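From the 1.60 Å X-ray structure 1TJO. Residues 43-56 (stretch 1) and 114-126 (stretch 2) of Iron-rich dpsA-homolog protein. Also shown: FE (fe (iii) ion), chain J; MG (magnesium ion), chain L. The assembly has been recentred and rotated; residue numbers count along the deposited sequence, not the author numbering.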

# COMPACT_ATOMS: atom_id res chain seq x y z
N VAL A 43 -1.02 22.65 -25.92
CA VAL A 43 -1.60 23.96 -25.68
C VAL A 43 -2.70 23.86 -24.61
O VAL A 43 -2.75 24.68 -23.71
CB VAL A 43 -2.09 24.69 -26.97
CG1 VAL A 43 -0.90 25.05 -27.85
CG2 VAL A 43 -3.02 23.88 -27.71
N LEU A 44 -3.53 22.82 -24.68
CA LEU A 44 -4.56 22.57 -23.69
C LEU A 44 -3.92 22.39 -22.32
O LEU A 44 -4.33 23.01 -21.35
CB LEU A 44 -5.39 21.33 -24.07
CG LEU A 44 -6.38 20.89 -22.99
CD1 LEU A 44 -7.43 21.98 -22.77
CD2 LEU A 44 -6.95 19.52 -23.34
N TYR A 45 -2.92 21.53 -22.27
CA TYR A 45 -2.20 21.28 -21.02
C TYR A 45 -1.74 22.61 -20.40
O TYR A 45 -1.94 22.87 -19.17
CB TYR A 45 -0.97 20.41 -21.29
CG TYR A 45 0.07 20.40 -20.16
CD1 TYR A 45 -0.11 19.62 -19.06
CD2 TYR A 45 1.21 21.15 -20.27
CE1 TYR A 45 0.84 19.60 -18.05
CE2 TYR A 45 2.14 21.20 -19.29
CZ TYR A 45 1.99 20.39 -18.19
OH TYR A 45 2.95 20.42 -17.20
N HIS A 46 -1.09 23.44 -21.21
CA HIS A 46 -0.54 24.69 -20.67
C HIS A 46 -1.62 25.67 -20.21
O HIS A 46 -1.44 26.39 -19.21
CB HIS A 46 0.42 25.34 -21.66
CG HIS A 46 1.79 24.78 -21.56
ND1 HIS A 46 2.59 25.03 -20.46
CD2 HIS A 46 2.50 23.95 -22.37
CE1 HIS A 46 3.74 24.39 -20.63
NE2 HIS A 46 3.71 23.73 -21.76
N GLN A 47 -2.77 25.66 -20.87
CA GLN A 47 -3.86 26.55 -20.48
C GLN A 47 -4.62 26.03 -19.25
O GLN A 47 -5.03 26.82 -18.40
CB GLN A 47 -4.83 26.72 -21.61
CG GLN A 47 -5.81 27.85 -21.34
CD GLN A 47 -6.34 28.51 -22.61
OE1 GLN A 47 -5.61 29.23 -23.29
NE2 GLN A 47 -7.61 28.26 -22.93
N LEU A 48 -4.69 24.71 -19.12
CA LEU A 48 -5.26 24.10 -17.92
C LEU A 48 -4.37 24.44 -16.73
O LEU A 48 -4.85 24.77 -15.64
CB LEU A 48 -5.39 22.59 -18.08
CG LEU A 48 -6.46 22.12 -19.05
CD1 LEU A 48 -6.38 20.65 -19.28
CD2 LEU A 48 -7.87 22.47 -18.61
N LYS A 49 -3.06 24.34 -16.94
CA LYS A 49 -2.11 24.74 -15.89
C LYS A 49 -2.30 26.17 -15.49
O LYS A 49 -2.41 26.46 -14.34
CB LYS A 49 -0.65 24.51 -16.32
CG LYS A 49 -0.18 23.05 -16.35
CD LYS A 49 -0.38 22.37 -15.06
CE LYS A 49 0.60 22.71 -14.05
NZ LYS A 49 1.04 21.42 -13.28
N LYS A 50 -2.41 27.08 -16.46
CA LYS A 50 -2.68 28.48 -16.17
C LYS A 50 -3.91 28.64 -15.29
O LYS A 50 -3.90 29.36 -14.31
CB LYS A 50 -2.94 29.22 -17.47
CG LYS A 50 -3.28 30.66 -17.25
CD LYS A 50 -3.48 31.32 -18.60
CE LYS A 50 -3.80 32.78 -18.41
NZ LYS A 50 -4.15 33.52 -19.68
N HIS A 51 -4.99 28.02 -15.69
CA HIS A 51 -6.24 28.15 -14.95
C HIS A 51 -6.19 27.54 -13.55
O HIS A 51 -6.75 28.13 -12.62
CB HIS A 51 -7.39 27.64 -15.79
CG HIS A 51 -7.57 28.43 -17.05
ND1 HIS A 51 -8.28 27.96 -18.14
CD2 HIS A 51 -7.12 29.66 -17.39
CE1 HIS A 51 -8.25 28.88 -19.10
NE2 HIS A 51 -7.55 29.92 -18.67
N HIS A 52 -5.55 26.36 -13.43
CA HIS A 52 -5.18 25.75 -12.14
C HIS A 52 -4.42 26.71 -11.21
O HIS A 52 -4.77 26.89 -10.08
CB HIS A 52 -4.40 24.48 -12.47
CG HIS A 52 -3.61 23.88 -11.35
ND1 HIS A 52 -4.19 23.08 -10.38
CD2 HIS A 52 -2.28 23.83 -11.14
CE1 HIS A 52 -3.24 22.57 -9.61
NE2 HIS A 52 -2.07 23.03 -10.03
N TRP A 53 -3.42 27.41 -11.73
CA TRP A 53 -2.64 28.31 -10.93
C TRP A 53 -3.44 29.51 -10.47
O TRP A 53 -3.28 29.96 -9.34
CB TRP A 53 -1.43 28.79 -11.73
CG TRP A 53 -0.42 27.72 -12.13
CD1 TRP A 53 -0.07 26.55 -11.43
CD2 TRP A 53 0.38 27.73 -13.30
NE1 TRP A 53 0.85 25.85 -12.15
CE2 TRP A 53 1.17 26.55 -13.28
CE3 TRP A 53 0.53 28.60 -14.35
CZ2 TRP A 53 2.09 26.27 -14.26
CZ3 TRP A 53 1.45 28.31 -15.32
CH2 TRP A 53 2.20 27.17 -15.28
N ASN A 54 -4.30 30.04 -11.33
CA ASN A 54 -4.83 31.36 -11.14
C ASN A 54 -6.25 31.35 -10.55
O ASN A 54 -6.71 32.38 -10.09
CB ASN A 54 -4.83 32.13 -12.47
CG ASN A 54 -3.44 32.56 -12.90
OD1 ASN A 54 -2.74 33.18 -12.14
ND2 ASN A 54 -3.05 32.23 -14.11
N VAL A 55 -6.95 30.21 -10.57
CA VAL A 55 -8.33 30.20 -10.17
C VAL A 55 -8.50 30.70 -8.73
O VAL A 55 -7.75 30.32 -7.82
CB VAL A 55 -9.05 28.82 -10.38
CG1 VAL A 55 -8.38 27.70 -9.57
CG2 VAL A 55 -10.54 28.94 -10.11
N GLU A 56 -9.50 31.54 -8.55
CA GLU A 56 -9.84 32.14 -7.26
C GLU A 56 -11.33 32.15 -7.05
O GLU A 56 -12.12 32.06 -8.01
CB GLU A 56 -9.34 33.60 -7.26
CG GLU A 56 -7.84 33.79 -7.20
CD GLU A 56 -7.34 35.23 -7.41
OE1 GLU A 56 -6.10 35.41 -7.31
OE2 GLU A 56 -8.11 36.17 -7.72
FE FE J . -0.13 22.75 -9.05
MG MG L . -4.45 35.28 -6.27
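Stretch 2 (114-126) DIRTSLANDMAIY

Stretch 2 lies on stretch 1 as a nearly antiparallel helix-on-helix packing, in which a buried aspartate holds two polar side chains in the middle and apolar pairs close the contact toward both ends. Stretch 1 is helical from Val 43 to Asn 54, and Val 55 is the first residue to leave helical phi/psi. Stretch 2 starts at Asp 114, the N-cap, and is helical from Ile 115 to Tyr 126. Its first turn is fastened by the cap: Asp 114 OD2 accepts from Thr 117 N at 2.8 Å and from Thr 117 OG1 at 3.1 Å, while Ser 118 OG donates to Asp 114 O at 2.9 Å.

The N-to-C directions of the two helices make an angle of 163° (signed crossing angle -163°), and the axes approach to 10.4 Å. The antiparallel register follows: the CA of Leu 44 is 6.6 Å from the CA of Ile 125, the CA of His 51 is 6.8 Å from the CA of Ser 118, and the CA of Val 55 is 6.4 Å from the CA of Ile 115. Leu 44 meets Ile 125 and Tyr 126, Gln 47 and His 51 meet Asp 122, His 51 also meets Ser 118, and Val 55 meets Ile 115, so the order of partners runs in reverse.

Asp 122 is the polar hub. Its CA-to-CB bond points sideways, but with chi1 in m the carboxylate comes nearer and receives one hydrogen bond on each oxygen: Gln 47 NE2 donates to Asp 122 OD1 at 3.0 Å, and His 51 ND1 donates to Asp 122 OD2 over a very short 2.5 Å. The aspartate meets the imidazole at its edge, near the ring plane, so a face remains for stretch 2 to cover. Ser 118 CB does so, 3.4 Å from the centroid of the His 51 ring and 8° off its normal. Water 1 adds a bridge, donating to Asn 121 O at 3.1 Å and accepting a weak bond from Gln 47 NE2 at 3.4 Å.

Apolar contacts flank this hub. Leu 44 CD1 touches Ile 125 CG2 at 3.8 Å, and Leu 44 CD2 sits over a face of the Tyr 126 ring, 4.0 Å from its centroid. Leu 48 CD2 lies 4.2 Å from Tyr 126 CE1. At the other end, Val 55 CG2 meets Ile 115 CD1 at 3.5 Å. The CA-to-CB bond of His 52 points away from stretch 2, and His 52 NE2 binds FE at 2.2 Å.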

# COMPACT_ATOMS: atom_id res chain seq x y z
N ASP A 114 -11.69 35.89 -15.55
CA ASP A 114 -12.50 35.29 -14.52
C ASP A 114 -12.67 33.82 -14.83
O ASP A 114 -12.43 33.35 -15.97
CB ASP A 114 -13.85 35.98 -14.38
CG ASP A 114 -14.64 35.91 -15.63
OD1 ASP A 114 -14.69 36.92 -16.34
OD2 ASP A 114 -15.19 34.90 -16.06
N ILE A 115 -13.14 33.08 -13.84
CA ILE A 115 -13.20 31.62 -14.03
C ILE A 115 -14.20 31.14 -15.10
O ILE A 115 -13.94 30.18 -15.81
CB ILE A 115 -13.35 30.86 -12.65
CG1 ILE A 115 -13.16 29.35 -12.84
CG2 ILE A 115 -14.69 31.15 -12.00
CD1 ILE A 115 -11.79 28.97 -13.35
N ARG A 116 -15.34 31.80 -15.23
CA ARG A 116 -16.30 31.41 -16.22
C ARG A 116 -15.69 31.59 -17.63
O ARG A 116 -15.83 30.71 -18.49
CB ARG A 116 -17.60 32.19 -16.04
CG ARG A 116 -18.44 31.81 -14.87
CD ARG A 116 -19.88 32.32 -14.95
NE ARG A 116 -20.60 31.64 -16.02
CZ ARG A 116 -21.18 30.46 -15.91
NH1 ARG A 116 -21.22 29.76 -14.78
NH2 ARG A 116 -21.73 29.93 -16.98
N THR A 117 -14.98 32.70 -17.85
CA THR A 117 -14.36 32.94 -19.13
C THR A 117 -13.30 31.91 -19.41
O THR A 117 -13.22 31.36 -20.53
CB THR A 117 -13.79 34.34 -19.13
OG1 THR A 117 -14.87 35.28 -19.11
CG2 THR A 117 -13.00 34.64 -20.41
N SER A 118 -12.48 31.66 -18.40
CA SER A 118 -11.39 30.73 -18.49
C SER A 118 -11.89 29.34 -18.85
O SER A 118 -11.42 28.75 -19.80
CB SER A 118 -10.56 30.70 -17.18
OG SER A 118 -10.04 32.00 -16.90
N LEU A 119 -12.87 28.82 -18.11
CA LEU A 119 -13.40 27.53 -18.43
C LEU A 119 -14.07 27.46 -19.80
O LEU A 119 -13.92 26.46 -20.47
CB LEU A 119 -14.37 27.06 -17.36
CG LEU A 119 -13.91 26.21 -16.18
CD1 LEU A 119 -12.43 26.13 -15.85
CD2 LEU A 119 -14.84 26.33 -15.01
N ALA A 120 -14.76 28.53 -20.22
CA ALA A 120 -15.38 28.50 -21.54
C ALA A 120 -14.31 28.43 -22.63
O ALA A 120 -14.48 27.74 -23.65
CB ALA A 120 -16.22 29.71 -21.72
N ASN A 121 -13.20 29.12 -22.44
CA ASN A 121 -12.09 29.04 -23.39
C ASN A 121 -11.50 27.61 -23.44
O ASN A 121 -11.15 27.08 -24.54
CB ASN A 121 -10.99 30.05 -23.01
CG ASN A 121 -11.36 31.47 -23.30
OD1 ASN A 121 -12.21 31.72 -24.14
ND2 ASN A 121 -10.69 32.42 -22.66
N ASP A 122 -11.44 26.95 -22.28
CA ASP A 122 -10.93 25.58 -22.23
C ASP A 122 -11.88 24.63 -22.92
O ASP A 122 -11.45 23.73 -23.61
CB ASP A 122 -10.72 25.11 -20.78
CG ASP A 122 -9.64 25.88 -20.09
OD1 ASP A 122 -8.78 26.48 -20.81
OD2 ASP A 122 -9.57 25.94 -18.82
N MET A 123 -13.16 24.82 -22.68
CA MET A 123 -14.21 24.00 -23.26
C MET A 123 -14.12 23.99 -24.79
O MET A 123 -14.27 22.96 -25.40
CB MET A 123 -15.60 24.48 -22.82
CG MET A 123 -16.59 23.33 -22.84
SD MET A 123 -18.24 23.77 -22.21
CE MET A 123 -18.64 24.86 -23.31
N ALA A 124 -13.78 25.13 -25.36
CA ALA A 124 -13.65 25.26 -26.82
C ALA A 124 -12.45 24.47 -27.34
O ALA A 124 -12.50 23.85 -28.42
CB ALA A 124 -13.54 26.71 -27.25
N ILE A 125 -11.36 24.50 -26.59
CA ILE A 125 -10.21 23.69 -26.93
C ILE A 125 -10.56 22.20 -26.89
O ILE A 125 -10.24 21.48 -27.81
CB ILE A 125 -9.01 24.00 -26.02
CG1 ILE A 125 -8.54 25.45 -26.19
CG2 ILE A 125 -7.92 23.06 -26.34
CD1 ILE A 125 -7.51 25.88 -25.21
N TYR A 126 -11.20 21.74 -25.81
CA TYR A 126 -11.57 20.33 -25.70
C TYR A 126 -12.40 19.89 -26.86
O TYR A 126 -12.16 18.83 -27.45
CB TYR A 126 -12.38 20.05 -24.42
CG TYR A 126 -11.51 19.77 -23.21
CD1 TYR A 126 -11.38 20.71 -22.21
CD2 TYR A 126 -10.91 18.51 -23.02
CE1 TYR A 126 -10.62 20.45 -21.09
CE2 TYR A 126 -10.15 18.24 -21.89
CZ TYR A 126 -10.02 19.22 -20.93
OH TYR A 126 -9.31 19.01 -19.78
O HOH W 1 -9.24 29.16 -25.78
O HOH W 2 -0.80 21.79 -7.47
O HOH W 3 -0.01 20.64 -9.96
O HOH W 4 -2.90 35.16 -4.99
O HOH W 5 -5.31 36.40 -4.87
O HOH W 6 -3.90 37.10 -7.30